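Long-range contacts in collectin placenta 1 (Mus musculus, PDB 2OX9), which binds glycans, including the leukocyte glycan Lewis(x), through a calcium-containing C-type carbohydrate-recognition domain and probably serves as a scavenger receptor: residues His39-Ile43 with Lys76-Gly80; Gln49-Lys53 with Leu109-Trp115; Lys23-Ala29 with Glu60-Ile64. One frame throughout, in Å; residues are numbered along the deposited sequence.

Contact 1: residues His39-Ile43 with Lys76-Gly80; sequences HLVFI and KWLDG. With CA (calcium ion), chain L.
The side chains of F42 and W77 lie alongside each other and point opposite ways, each offering its flat surface to aliphatic hydrogens of the other. CB of W77 sits almost squarely over the F42 ring, 3.9 Å from the centroid. In return CA of F42 lies 3.8 Å from the centroid of the six-membered ring of W77, above its face. The ring planes are inclined by 40°, and two reciprocal CH-pi contacts join the pair. Aromatic residues suit both places because each ring gives a broad face on which a carbon of the other residue can rest. F42 turns its CG anti to its own carbonyl carbon (chi1 -63°), which extends the ring across the W77-G80 turn. There its far end meets the next two residues: CZ packs on CB of L78 at 3.7 Å, while CE1 comes within 3.5 Å of CG of D79. D79 spends OD1 on the backbone N of S81. H39 covers the other face of the F42 ring, its ND1 over the centre. The same ND1 donates a nearly straight bond (164°) to L40 O, 2.7 Å away, which fixes the imidazole. Farther along, I43 N lies 3.2 Å from CH2 of W77, over the indole face. I43 O is buried here without a hydrogen-bonding partner. The main-chain O of F42 points elsewhere and binds a calcium ion at 2.3 Å, a site completed by N44, E48, E129 and two waters. Within the C-type lectin fold, the segment carrying this calcium ligand is thus packed on the W77-G80 turn; V41 and L78 bond to G65 through their backbones, L40 reaches helix 26-35 and strand 125-131, and I43 packs on helix 46-54 and strand 62-64.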
loop_
_atom_site.group_PDB
_atom_site.type_symbol
_atom_site.label_atom_id
_atom_site.label_comp_id
_atom_site.label_asym_id
_atom_site.label_seq_id
_atom_site.Cartn_x
_atom_site.Cartn_y
_atom_site.Cartn_z
ATOM N N HIS A 39 6.880 7.891 0.718
ATOM C CA HIS A 39 6.976 6.450 0.523
ATOM C C HIS A 39 5.582 5.848 0.371
ATOM O O HIS A 39 4.593 6.448 0.796
ATOM C CB HIS A 39 7.686 5.794 1.714
ATOM C CG HIS A 39 6.982 5.988 3.020
ATOM N ND1 HIS A 39 5.894 5.229 3.402
ATOM C CD2 HIS A 39 7.186 6.880 4.017
ATOM C CE1 HIS A 39 5.458 5.648 4.575
ATOM N NE2 HIS A 39 6.226 6.649 4.971
ATOM N N LEU A 40 5.496 4.688 -0.272
ATOM C CA LEU A 40 4.193 4.027 -0.394
ATOM C C LEU A 40 3.724 3.897 1.052
ATOM O O LEU A 40 4.491 3.508 1.928
ATOM C CB LEU A 40 4.344 2.660 -1.051
ATOM C CG LEU A 40 4.463 2.689 -2.584
ATOM C CD1 LEU A 40 4.875 1.318 -3.099
ATOM C CD2 LEU A 40 3.122 3.101 -3.189
ATOM N N VAL A 41 2.466 4.237 1.297
ATOM C CA VAL A 41 1.893 4.232 2.639
ATOM C C VAL A 41 2.135 3.032 3.573
ATOM O O VAL A 41 2.024 1.859 3.178
ATOM C CB VAL A 41 0.346 4.492 2.562
ATOM C CG1 VAL A 41 -0.391 3.201 2.168
ATOM C CG2 VAL A 41 -0.156 5.024 3.891
ATOM N N PHE A 42 2.485 3.351 4.815
ATOM C CA PHE A 42 2.680 2.349 5.866
ATOM C C PHE A 42 1.465 2.531 6.774
ATOM O O PHE A 42 1.271 3.597 7.351
ATOM C CB PHE A 42 3.947 2.621 6.691
ATOM C CG PHE A 42 5.229 2.552 5.903
ATOM C CD1 PHE A 42 6.423 2.999 6.470
ATOM C CD2 PHE A 42 5.252 2.056 4.603
ATOM C CE1 PHE A 42 7.609 2.958 5.760
ATOM C CE2 PHE A 42 6.443 2.011 3.881
ATOM C CZ PHE A 42 7.626 2.466 4.466
ATOM N N ILE A 43 0.648 1.497 6.904
ATOM C CA ILE A 43 -0.550 1.595 7.738
ATOM C C ILE A 43 -0.237 0.948 9.085
ATOM O O ILE A 43 -0.192 -0.276 9.194
ATOM C CB ILE A 43 -1.733 0.893 7.047
ATOM C CG1 ILE A 43 -1.916 1.479 5.639
ATOM C CG2 ILE A 43 -3.012 1.073 7.869
ATOM C CD1 ILE A 43 -3.006 0.809 4.823
ATOM N N LYS A 76 6.868 -7.127 5.387
ATOM C CA LYS A 76 7.487 -5.978 6.035
ATOM C C LYS A 76 7.204 -4.730 5.225
ATOM O O LYS A 76 6.969 -4.804 4.024
ATOM C CB LYS A 76 9.013 -6.134 6.104
ATOM C CG LYS A 76 9.524 -7.429 6.704
ATOM C CD LYS A 76 11.036 -7.502 6.535
ATOM C CE LYS A 76 11.612 -8.760 7.157
ATOM N NZ LYS A 76 13.101 -8.786 7.031
ATOM N N TRP A 77 7.251 -3.583 5.886
ATOM C CA TRP A 77 7.041 -2.310 5.210
ATOM C C TRP A 77 8.353 -1.974 4.504
ATOM O O TRP A 77 9.410 -2.518 4.842
ATOM C CB TRP A 77 6.667 -1.229 6.224
ATOM C CG TRP A 77 5.357 -1.508 6.916
ATOM C CD1 TRP A 77 5.178 -1.962 8.197
ATOM C CD2 TRP A 77 4.048 -1.401 6.344
ATOM N NE1 TRP A 77 3.841 -2.146 8.454
ATOM C CE2 TRP A 77 3.124 -1.811 7.335
ATOM C CE3 TRP A 77 3.563 -1.002 5.088
ATOM C CZ2 TRP A 77 1.744 -1.831 7.108
ATOM C CZ3 TRP A 77 2.189 -1.024 4.862
ATOM C CH2 TRP A 77 1.297 -1.436 5.871
ATOM N N LEU A 78 8.292 -1.095 3.519
ATOM C CA LEU A 78 9.473 -0.734 2.759
ATOM C C LEU A 78 10.674 -0.308 3.594
ATOM O O LEU A 78 11.824 -0.486 3.173
ATOM C CB LEU A 78 9.121 0.367 1.769
ATOM C CG LEU A 78 8.141 -0.098 0.698
ATOM C CD1 LEU A 78 7.931 1.021 -0.302
ATOM C CD2 LEU A 78 8.690 -1.331 0.003
ATOM N N ASP A 79 10.414 0.244 4.774
ATOM C CA ASP A 79 11.486 0.697 5.648
ATOM C C ASP A 79 12.035 -0.451 6.492
ATOM O O ASP A 79 12.734 -0.225 7.476
ATOM C CB ASP A 79 10.986 1.817 6.556
ATOM C CG ASP A 79 10.096 1.311 7.673
ATOM O OD1 ASP A 79 9.596 0.167 7.587
ATOM O OD2 ASP A 79 9.893 2.074 8.639
ATOM N N GLY A 80 11.703 -1.677 6.103
ATOM C CA GLY A 80 12.190 -2.843 6.817
ATOM C C GLY A 80 11.437 -3.260 8.065
ATOM O O GLY A 80 11.708 -4.328 8.611
HETATM CA CA CA L . 1.723 5.546 8.467
HETATM O O HOH W 1 1.966 6.853 10.268
HETATM O O HOH W 2 4.078 5.339 8.663
#

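Contact 2: residues Gln49-Lys53 with Leu109-Trp115; sequences QQWIK and LIYAGQW
W115 presents the edge of its indole to Q49: OE1 lies at the NE1 edge, only 12° out of the ring plane, so the N-H is directed at the oxygen. The amide itself is turned, its plane 53° from the indole; NE1 approaches from above the carbonyl plane of Q49. The bond, W115 NE1 to Q49 OE1, is 3.0 Å long. W115 opens the Trp-Asn-Asp motif of C-type lectins; the following N116 and D117 belong to a calcium site and to the glycan pocket. Around the indole, I64 packs against it and the backbone of W115 bonds to N87 and K89. Q49 thus links helix 46-54 to the strand leading into the sugar site. A glutamine suits this place because one end of the amide accepts while the other donates. Its CG stands anti to the backbone N and the chain then bends at chi2 (62°), which carries the amide over to the loop. NE2 makes a weak bond of 3.1 Å to G113 O. G113 has positive phi, and without a CB it fits beside the amide and the K53 chain, whose CD lies 3.6 Å from A112 O. The extended K53 methylenes run past that carbonyl. On the inner side I52 and L109 run roughly perpendicular, both also touching I127, and their methyls CG2 and CD1 meet tightly at 3.4 Å. Toward A112 the amide and the loop are bridged by a water, which accepts from Q49 NE2 at 3.0 Å and donates to A112 O at 2.8 Å.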
loop_
_atom_site.group_PDB
_atom_site.type_symbol
_atom_site.label_atom_id
_atom_site.label_comp_id
_atom_site.label_asym_id
_atom_site.label_seq_id
_atom_site.Cartn_x
_atom_site.Cartn_y
_atom_site.Cartn_z
ATOM N N GLN A 49 -5.968 3.243 9.240
ATOM C CA GLN A 49 -6.600 2.347 8.272
ATOM C C GLN A 49 -8.002 2.820 7.909
ATOM O O GLN A 49 -8.384 2.816 6.741
ATOM C CB GLN A 49 -6.690 0.922 8.847
ATOM C CG GLN A 49 -7.546 -0.033 8.031
ATOM C CD GLN A 49 -7.011 -0.255 6.634
ATOM O OE1 GLN A 49 -5.819 -0.504 6.439
ATOM N NE2 GLN A 49 -7.895 -0.182 5.649
ATOM N N GLN A 50 -8.768 3.198 8.926
ATOM C CA GLN A 50 -10.130 3.669 8.734
ATOM C C GLN A 50 -10.167 4.958 7.922
ATOM O O GLN A 50 -11.007 5.114 7.031
ATOM C CB GLN A 50 -10.802 3.910 10.082
ATOM C CG GLN A 50 -11.920 2.928 10.423
ATOM C CD GLN A 50 -13.011 2.873 9.359
ATOM O OE1 GLN A 50 -13.578 3.899 8.974
ATOM N NE2 GLN A 50 -13.308 1.669 8.880
ATOM N N TRP A 51 -9.272 5.883 8.250
ATOM C CA TRP A 51 -9.199 7.165 7.552
ATOM C C TRP A 51 -8.824 6.910 6.091
ATOM O O TRP A 51 -9.347 7.555 5.182
ATOM C CB TRP A 51 -8.142 8.056 8.206
ATOM C CG TRP A 51 -8.067 9.434 7.634
ATOM C CD1 TRP A 51 -8.888 10.486 7.913
ATOM C CD2 TRP A 51 -7.139 9.897 6.654
ATOM N NE1 TRP A 51 -8.528 11.584 7.167
ATOM C CE2 TRP A 51 -7.458 11.248 6.380
ATOM C CE3 TRP A 51 -6.068 9.303 5.974
ATOM C CZ2 TRP A 51 -6.747 12.011 5.455
ATOM C CZ3 TRP A 51 -5.358 10.067 5.049
ATOM C CH2 TRP A 51 -5.701 11.403 4.800
ATOM N N ILE A 52 -7.913 5.966 5.867
ATOM C CA ILE A 52 -7.497 5.647 4.508
ATOM C C ILE A 52 -8.642 5.001 3.738
ATOM O O ILE A 52 -8.854 5.298 2.556
ATOM C CB ILE A 52 -6.272 4.704 4.502
ATOM C CG1 ILE A 52 -5.016 5.498 4.857
ATOM C CG2 ILE A 52 -6.102 4.050 3.128
ATOM C CD1 ILE A 52 -3.757 4.640 4.957
ATOM N N LYS A 53 -9.387 4.133 4.426
ATOM C CA LYS A 53 -10.511 3.428 3.825
ATOM C C LYS A 53 -11.530 4.378 3.189
ATOM O O LYS A 53 -12.009 4.144 2.080
ATOM C CB LYS A 53 -11.215 2.569 4.883
ATOM C CG LYS A 53 -12.459 1.861 4.375
ATOM C CD LYS A 53 -13.324 1.380 5.518
ATOM C CE LYS A 53 -14.665 0.885 5.013
ATOM N NZ LYS A 53 -15.493 0.350 6.120
ATOM N N LEU A 109 -4.814 -2.341 -1.091
ATOM C CA LEU A 109 -6.145 -2.226 -0.506
ATOM C C LEU A 109 -7.239 -2.553 -1.525
ATOM O O LEU A 109 -7.246 -2.017 -2.638
ATOM C CB LEU A 109 -6.355 -0.792 0.020
ATOM C CG LEU A 109 -5.275 -0.236 0.962
ATOM C CD1 LEU A 109 -5.584 1.188 1.370
ATOM C CD2 LEU A 109 -5.193 -1.108 2.183
ATOM N N ILE A 110 -8.157 -3.440 -1.150
ATOM C CA ILE A 110 -9.260 -3.797 -2.035
ATOM C C ILE A 110 -10.589 -3.357 -1.406
ATOM O O ILE A 110 -10.629 -2.357 -0.690
ATOM C CB ILE A 110 -9.279 -5.314 -2.337
ATOM C CG1 ILE A 110 -9.194 -6.110 -1.038
ATOM C CG2 ILE A 110 -8.122 -5.665 -3.275
ATOM C CD1 ILE A 110 -9.304 -7.606 -1.241
ATOM N N TYR A 111 -11.666 -4.094 -1.658
ATOM C CA TYR A 111 -12.966 -3.703 -1.120
ATOM C C TYR A 111 -12.969 -3.495 0.388
ATOM O O TYR A 111 -12.338 -4.243 1.139
ATOM C CB TYR A 111 -14.042 -4.730 -1.481
ATOM C CG TYR A 111 -15.438 -4.278 -1.092
ATOM C CD1 TYR A 111 -16.014 -3.149 -1.678
ATOM C CD2 TYR A 111 -16.161 -4.958 -0.115
ATOM C CE1 TYR A 111 -17.285 -2.704 -1.294
ATOM C CE2 TYR A 111 -17.422 -4.527 0.275
ATOM C CZ TYR A 111 -17.981 -3.402 -0.317
ATOM O OH TYR A 111 -19.237 -2.989 0.068
ATOM N N ALA A 112 -13.682 -2.463 0.827
ATOM C CA ALA A 112 -13.804 -2.167 2.249
ATOM C C ALA A 112 -12.469 -1.876 2.922
ATOM O O ALA A 112 -12.375 -1.860 4.150
ATOM C CB ALA A 112 -14.514 -3.343 2.962
ATOM N N GLY A 113 -11.436 -1.631 2.128
ATOM C CA GLY A 113 -10.136 -1.337 2.701
ATOM C C GLY A 113 -9.302 -2.549 3.110
ATOM O O GLY A 113 -8.157 -2.390 3.531
ATOM N N GLN A 114 -9.850 -3.756 2.990
ATOM C CA GLN A 114 -9.075 -4.941 3.379
ATOM C C GLN A 114 -7.845 -5.113 2.494
ATOM O O GLN A 114 -7.788 -4.586 1.384
ATOM C CB GLN A 114 -9.930 -6.203 3.309
ATOM C CG GLN A 114 -11.264 -6.095 4.012
ATOM C CD GLN A 114 -11.940 -7.446 4.157
ATOM O OE1 GLN A 114 -11.768 -8.128 5.166
ATOM N NE2 GLN A 114 -12.695 -7.847 3.137
ATOM N N TRP A 115 -6.862 -5.863 2.986
ATOM C CA TRP A 115 -5.634 -6.068 2.225
ATOM C C TRP A 115 -5.628 -7.372 1.452
ATOM O O TRP A 115 -6.230 -8.373 1.852
ATOM C CB TRP A 115 -4.410 -6.042 3.141
ATOM C CG TRP A 115 -4.293 -4.827 4.030
ATOM C CD1 TRP A 115 -5.103 -3.728 4.040
ATOM C CD2 TRP A 115 -3.307 -4.608 5.045
ATOM N NE1 TRP A 115 -4.685 -2.841 4.996
ATOM C CE2 TRP A 115 -3.582 -3.354 5.629
ATOM C CE3 TRP A 115 -2.216 -5.353 5.520
ATOM C CZ2 TRP A 115 -2.809 -2.825 6.666
ATOM C CZ3 TRP A 115 -1.447 -4.828 6.549
ATOM C CH2 TRP A 115 -1.749 -3.572 7.112
HETATM O O HOH W 3 -10.706 -1.173 6.247
#

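Contact 3: residues Lys23-Ala29 with Glu60-Ile64; sequences KEIFEDA and ESHWI
W63 NE1 donates to the backbone O of E24, 2.8 Å away, at an N-H...O angle of 152°. The oxygen lies almost in the indole plane, while the donor is somewhat tilted from the carbonyl plane. Tryptophan suits the place because its large faces can be covered while its one polar atom is satisfied at the edge. F26 does part of the covering: its CA lies 4.0 Å from the centroid of the five-membered ring of W63. With CG anti to the backbone N (chi1 -171°), the phenyl stands over the indole face and points its edge at the six-membered ring, a T-shaped pair with planes at 86°. CE1 of the same phenyl lies 3.5 Å from I64 O. A29, small enough to lie close, sets its CB 3.8 Å from W63 CD1. W63 and I64 begin the Trp-Ile-Gly-Leu motif of the C-type lectin fold, here joining strand 62-64 to the start of helix 26-35. I25 occupies the N-cap, its O receiving the bond from A29 N and so setting the first turn. The backbone of E24 also bonds to that of N124, which probably helps to place its carbonyl, and F118 brings another ring to W63. At the outer end K23 NZ bonds to OD1 of N125; secondary to this is a long salt bridge of 3.8 Å from NZ to E60 OE1, with a weakly held water between them.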
loop_
_atom_site.group_PDB
_atom_site.type_symbol
_atom_site.label_atom_id
_atom_site.label_comp_id
_atom_site.label_asym_id
_atom_site.label_seq_id
_atom_site.Cartn_x
_atom_site.Cartn_y
_atom_site.Cartn_z
ATOM N N LYS A 23 -2.001 5.081 -12.214
ATOM C CA LYS A 23 -2.088 3.627 -12.062
ATOM C C LYS A 23 -0.744 3.072 -12.530
ATOM O O LYS A 23 -0.329 3.343 -13.661
ATOM C CB LYS A 23 -3.216 3.056 -12.932
ATOM C CG LYS A 23 -4.604 3.645 -12.664
ATOM C CD LYS A 23 -5.685 2.861 -13.412
ATOM C CE LYS A 23 -7.039 3.564 -13.379
ATOM N NZ LYS A 23 -7.543 3.808 -11.997
ATOM N N GLU A 24 -0.064 2.303 -11.680
ATOM C CA GLU A 24 1.256 1.760 -12.028
ATOM C C GLU A 24 1.570 0.415 -11.360
ATOM O O GLU A 24 0.893 0.007 -10.416
ATOM C CB GLU A 24 2.338 2.756 -11.608
ATOM C CG GLU A 24 2.112 4.197 -12.043
ATOM C CD GLU A 24 2.417 4.429 -13.508
ATOM O OE1 GLU A 24 3.545 4.110 -13.938
ATOM O OE2 GLU A 24 1.536 4.942 -14.228
ATOM N N ILE A 25 2.601 -0.271 -11.846
ATOM C CA ILE A 25 2.999 -1.533 -11.232
ATOM C C ILE A 25 3.647 -1.128 -9.913
ATOM O O ILE A 25 3.980 0.047 -9.732
ATOM C CB ILE A 25 4.027 -2.313 -12.091
ATOM C CG1 ILE A 25 5.297 -1.485 -12.294
ATOM C CG2 ILE A 25 3.414 -2.676 -13.422
ATOM C CD1 ILE A 25 6.373 -2.224 -13.092
ATOM N N PHE A 26 3.848 -2.084 -9.009
ATOM C CA PHE A 26 4.421 -1.769 -7.700
ATOM C C PHE A 26 5.703 -0.952 -7.697
ATOM O O PHE A 26 5.772 0.079 -7.032
ATOM C CB PHE A 26 4.675 -3.034 -6.887
ATOM C CG PHE A 26 5.053 -2.764 -5.449
ATOM C CD1 PHE A 26 4.070 -2.454 -4.504
ATOM C CD2 PHE A 26 6.379 -2.820 -5.038
ATOM C CE1 PHE A 26 4.399 -2.209 -3.172
ATOM C CE2 PHE A 26 6.725 -2.573 -3.701
ATOM C CZ PHE A 26 5.728 -2.267 -2.767
ATOM N N GLU A 27 6.720 -1.411 -8.422
ATOM C CA GLU A 27 8.001 -0.709 -8.447
ATOM C C GLU A 27 7.916 0.703 -8.997
ATOM O O GLU A 27 8.675 1.587 -8.587
ATOM C CB GLU A 27 9.053 -1.508 -9.230
ATOM C CG GLU A 27 8.740 -1.744 -10.694
ATOM C CD GLU A 27 9.973 -2.157 -11.490
ATOM O OE1 GLU A 27 10.621 -3.162 -11.126
ATOM O OE2 GLU A 27 10.295 -1.473 -12.486
ATOM N N ASP A 28 7.000 0.917 -9.932
ATOM C CA ASP A 28 6.829 2.242 -10.503
ATOM C C ASP A 28 6.112 3.141 -9.490
ATOM O O ASP A 28 6.376 4.344 -9.414
ATOM C CB ASP A 28 6.037 2.155 -11.816
ATOM C CG ASP A 28 6.885 1.638 -12.986
ATOM O OD1 ASP A 28 6.317 1.364 -14.066
ATOM O OD2 ASP A 28 8.121 1.508 -12.834
ATOM N N ALA A 29 5.210 2.551 -8.706
ATOM C CA ALA A 29 4.479 3.297 -7.687
ATOM C C ALA A 29 5.468 3.736 -6.597
ATOM O O ALA A 29 5.438 4.870 -6.109
ATOM C CB ALA A 29 3.390 2.414 -7.082
ATOM N N GLU A 60 -10.937 0.674 -8.092
ATOM C CA GLU A 60 -9.486 0.536 -8.152
ATOM C C GLU A 60 -8.880 0.089 -6.827
ATOM O O GLU A 60 -9.421 0.375 -5.755
ATOM C CB GLU A 60 -8.831 1.847 -8.606
ATOM C CG GLU A 60 -9.327 3.096 -7.899
ATOM C CD GLU A 60 -10.612 3.641 -8.504
ATOM O OE1 GLU A 60 -10.589 4.041 -9.688
ATOM O OE2 GLU A 60 -11.640 3.669 -7.799
ATOM N N SER A 61 -7.767 -0.635 -6.912
ATOM C CA SER A 61 -7.051 -1.112 -5.735
ATOM C C SER A 61 -5.897 -0.140 -5.500
ATOM O O SER A 61 -5.436 0.511 -6.435
ATOM C CB SER A 61 -6.488 -2.511 -5.971
ATOM O OG SER A 61 -7.503 -3.402 -6.394
ATOM N N HIS A 62 -5.428 -0.048 -4.264
ATOM C CA HIS A 62 -4.340 0.873 -3.943
ATOM C C HIS A 62 -3.134 0.201 -3.315
ATOM O O HIS A 62 -3.238 -0.395 -2.248
ATOM C CB HIS A 62 -4.817 1.964 -2.981
ATOM C CG HIS A 62 -5.712 2.983 -3.606
ATOM N ND1 HIS A 62 -7.056 2.764 -3.818
ATOM C CD2 HIS A 62 -5.453 4.227 -4.077
ATOM C CE1 HIS A 62 -7.587 3.828 -4.393
ATOM N NE2 HIS A 62 -6.636 4.730 -4.563
ATOM N N TRP A 63 -1.987 0.317 -3.973
ATOM C CA TRP A 63 -0.747 -0.258 -3.451
ATOM C C TRP A 63 -0.394 0.397 -2.105
ATOM O O TRP A 63 -0.594 1.603 -1.933
ATOM C CB TRP A 63 0.414 0.040 -4.401
ATOM C CG TRP A 63 0.453 -0.714 -5.691
ATOM C CD1 TRP A 63 0.633 -0.180 -6.938
ATOM C CD2 TRP A 63 0.459 -2.143 -5.863
ATOM N NE1 TRP A 63 0.762 -1.185 -7.871
ATOM C CE2 TRP A 63 0.659 -2.397 -7.241
ATOM C CE3 TRP A 63 0.323 -3.228 -4.987
ATOM C CZ2 TRP A 63 0.726 -3.698 -7.766
ATOM C CZ3 TRP A 63 0.392 -4.524 -5.507
ATOM C CH2 TRP A 63 0.590 -4.745 -6.886
ATOM N N ILE A 64 0.117 -0.391 -1.160
ATOM C CA ILE A 64 0.590 0.149 0.117
ATOM C C ILE A 64 2.043 -0.351 0.219
ATOM O O ILE A 64 2.418 -1.281 -0.485
ATOM C CB ILE A 64 -0.251 -0.315 1.345
ATOM C CG1 ILE A 64 -0.205 -1.832 1.499
ATOM C CG2 ILE A 64 -1.700 0.187 1.204
ATOM C CD1 ILE A 64 -0.851 -2.318 2.792
HETATM O O HOH W 4 -8.288 6.460 -10.381
#

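In the fold
The three contacts meet around strand 62-64, with centres 13 Å (contacts 1 and 3), 15 Å (2 and 3) and 16 Å (1 and 2) apart. V41 CG1 touches I64 CG2 at 3.4 Å, joining contact 1 to contact 3, and I43 CB lies 3.9 Å from W115 CZ2, joining it to contact 2. Contacts 2 and 3 share a probable backbone hydrogen bond, L109 N to H62 O at 2.8 Å. The calcium of contact 1 is distinct from the one at the glycan pocket. The side chains of W115 and W63 lie about 9 Å from the bound fucose and galactose respectively.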